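PDB 2IS8: molybdopterin biosynthesis enzyme, MoaB from Thermus thermophilus, which takes part in the biosynthesis of the molybdenum cofactor, probably by binding molybdopterin. Local coordinates for the interface of chains A and B. Residues are numbered along the deposited sequence; one frame, centred on the assembly and turned at random. Chains: chain A/B, Molybdopterin biosynthesis enzyme, MoaB.

The interface of chains A and B. Residues chain A 74, 109, 111-112; chain B 92, 95, 145, 148-149, 153.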
ATOM      1  N   LEU A  74       1.316  -6.271  14.850  1.00 14.45           N
ATOM      2  CA  LEU A  74       2.637  -5.704  15.085  1.00 15.30           C
ATOM      3  C   LEU A  74       3.452  -6.387  16.175  1.00 19.71           C
ATOM      4  O   LEU A  74       4.574  -5.963  16.465  1.00 22.87           O
ATOM      5  CB  LEU A  74       2.503  -4.208  15.396  1.00 15.83           C
ATOM      6  CG  LEU A  74       2.400  -3.283  14.175  1.00 16.65           C
ATOM      7  CD1 LEU A  74       1.321  -3.756  13.234  1.00 21.16           C
ATOM      8  CD2 LEU A  74       2.121  -1.863  14.633  1.00 17.75           C
ATOM      9  N   MET A 109      -8.582   0.125  13.825  1.00 17.23           N
ATOM     10  CA  MET A 109      -7.498  -0.680  14.365  1.00 17.66           C
ATOM     11  C   MET A 109      -7.042  -1.620  13.261  1.00 14.42           C
ATOM     12  O   MET A 109      -5.938  -2.160  13.308  1.00 14.05           O
ATOM     13  CB  MET A 109      -7.982  -1.496  15.564  1.00 18.93           C
ATOM     14  CG  MET A 109      -8.154  -0.698  16.844  1.00 23.00           C
ATOM     15  SD  MET A 109      -6.560  -0.216  17.544  1.00 23.59           S
ATOM     16  CE  MET A 109      -7.042   1.129  18.628  1.00 30.32           C
ATOM     17  N   ALA A 111      -6.069  -0.871  10.530  1.00 12.83           N
ATOM     18  CA  ALA A 111      -4.914  -0.283   9.865  1.00 11.93           C
ATOM     19  C   ALA A 111      -3.632  -0.928  10.403  1.00 13.20           C
ATOM     20  O   ALA A 111      -2.570  -0.835   9.776  1.00 12.24           O
ATOM     21  CB  ALA A 111      -4.884   1.232  10.095  1.00 14.94           C
ATOM     22  N   LEU A 112      -3.730  -1.580  11.558  1.00 11.11           N
ATOM     23  CA  LEU A 112      -2.562  -2.224  12.148  1.00 12.30           C
ATOM     24  C   LEU A 112      -2.373  -3.658  11.672  1.00 15.66           C
ATOM     25  O   LEU A 112      -1.568  -4.400  12.233  1.00 18.98           O
ATOM     26  CB  LEU A 112      -2.644  -2.198  13.671  1.00 13.97           C
ATOM     27  CG  LEU A 112      -2.718  -0.803  14.294  1.00 12.39           C
ATOM     28  CD1 LEU A 112      -2.706  -0.942  15.806  1.00 13.44           C
ATOM     29  CD2 LEU A 112      -1.543   0.052  13.821  1.00 14.89           C
TER
ATOM     30  N   VAL B  92       4.757  -1.495   8.084  1.00 13.16           N
ATOM     31  CA  VAL B  92       3.364  -1.433   8.525  1.00 14.03           C
ATOM     32  C   VAL B  92       2.690  -0.491   7.528  1.00 13.11           C
ATOM     33  O   VAL B  92       2.423   0.676   7.825  1.00 12.61           O
ATOM     34  CB  VAL B  92       3.250  -0.863   9.961  1.00 12.46           C
ATOM     35  CG1 VAL B  92       1.800  -0.923  10.434  1.00 12.93           C
ATOM     36  CG2 VAL B  92       4.141  -1.652  10.914  1.00 14.84           C
ATOM     37  N   LEU B  95      -0.079   2.159   8.328  1.00 12.36           N
ATOM     38  CA  LEU B  95       0.238   3.454   8.923  1.00 12.61           C
ATOM     39  C   LEU B  95       0.690   4.445   7.851  1.00 12.42           C
ATOM     40  O   LEU B  95       0.430   5.645   7.954  1.00 12.27           O
ATOM     41  CB  LEU B  95       1.308   3.291  10.013  1.00 10.76           C
ATOM     42  CG  LEU B  95       0.827   2.560  11.274  1.00 10.66           C
ATOM     43  CD1 LEU B  95       1.981   2.377  12.259  1.00 13.85           C
ATOM     44  CD2 LEU B  95      -0.304   3.362  11.924  1.00 13.05           C
ATOM     45  N   VAL B 145      -4.619   5.061  16.868  1.00 14.00           N
ATOM     46  CA  VAL B 145      -4.159   3.683  16.971  1.00 13.27           C
ATOM     47  C   VAL B 145      -2.681   3.602  17.329  1.00 13.83           C
ATOM     48  O   VAL B 145      -2.122   2.514  17.405  1.00 14.20           O
ATOM     49  CB  VAL B 145      -4.380   2.912  15.647  1.00 16.35           C
ATOM     50  CG1 VAL B 145      -5.852   2.949  15.264  1.00 17.29           C
ATOM     51  CG2 VAL B 145      -3.524   3.509  14.529  1.00 14.90           C
ATOM     52  N   HIS B 148      -1.888   1.701  20.843  1.00 16.55           N
ATOM     53  CA  HIS B 148      -2.090   0.262  20.688  1.00 16.05           C
ATOM     54  C   HIS B 148      -0.947  -0.342  19.875  1.00 17.03           C
ATOM     55  O   HIS B 148      -0.417  -1.405  20.212  1.00 17.35           O
ATOM     56  CB  HIS B 148      -3.424  -0.020  19.989  1.00 18.86           C
ATOM     57  CG  HIS B 148      -3.768  -1.477  19.918  1.00 29.51           C
ATOM     58  ND1 HIS B 148      -4.329  -2.163  20.979  1.00 32.86           N
ATOM     59  CD2 HIS B 148      -3.609  -2.387  18.930  1.00 31.58           C
ATOM     60  CE1 HIS B 148      -4.499  -3.427  20.642  1.00 33.24           C
ATOM     61  NE2 HIS B 148      -4.070  -3.593  19.403  1.00 29.76           N
ATOM     62  N   ALA B 149      -0.574   0.348  18.802  1.00 14.53           N
ATOM     63  CA  ALA B 149       0.513  -0.101  17.941  1.00 12.99           C
ATOM     64  C   ALA B 149       1.808  -0.222  18.735  1.00 14.56           C
ATOM     65  O   ALA B 149       2.519  -1.228  18.639  1.00 12.86           O
ATOM     66  CB  ALA B 149       0.706   0.882  16.793  1.00 14.09           C
ATOM     67  N   VAL B 153       4.416  -3.466  19.569  1.00 17.94           N
ATOM     68  CA  VAL B 153       5.799  -3.437  19.106  1.00 16.87           C
ATOM     69  C   VAL B 153       6.808  -3.483  20.244  1.00 18.85           C
ATOM     70  O   VAL B 153       7.811  -4.199  20.175  1.00 21.50           O
ATOM     71  CB  VAL B 153       6.076  -2.157  18.285  1.00 15.92           C
ATOM     72  CG1 VAL B 153       7.570  -2.007  18.023  1.00 16.49           C
ATOM     73  CG2 VAL B 153       5.311  -2.205  16.983  1.00 12.51           C
TER
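The 3-10 helix 109-112 of chain A, which carries A:Met109 and A:Leu112, and the loop residue A:Leu74 face helix 146-154 of chain B, where B:His148, B:Ala149 and B:Val153 turn toward chain A. No nitrogen or oxygen of one chain is near enough to one of the other to bond, and the patch is held by apolar packing. A:Leu112 buries 68 Å², more than any other residue of the patch, and its forked tip serves two neighbourhoods. Its CD1 lies at the edge of the imidazole, in plane, 3.6 Å from CD2 of B:His148, while CD2 of A:Leu112 lies 3.8 Å from CB of B:Ala149 and also touches B:Leu95 and B:Val145. Alanine suits its place because one methyl lets both leucines approach the helix: CD2 of A:Leu74 packs on CB of B:Ala149 at 3.8 Å. A:Leu74 meets B:Val92 tip to tip, CD1 to CG1 at 4.0 Å, and its CB rests against CG2 of B:Val153. An alanine in place of A:Leu74 would probably open a gap beside B:Val92 and B:Ala149, stripping the valine of its leucine partner and leaving the alanine methyl to A:Leu112. The unbranched A:Met109 bends at chi2 (-71°), bringing SD 3.9 Å from CG of B:His148 and CE against CG1 of B:Val145; a flexible thioether can lie between imidazole and valine. With CG anti to the backbone N (chi1 -174°), B:His148 offers A:Leu112 its edge, whereas the sulfur stands above the ring plane, offset beyond the CG-CD2 bond. The site is part of the subunit contact in the deposited trimer, joining unlike surfaces of two copies: B:Val92 and helix 93-99 flank one side, B:Val145 just precedes helix 146-154.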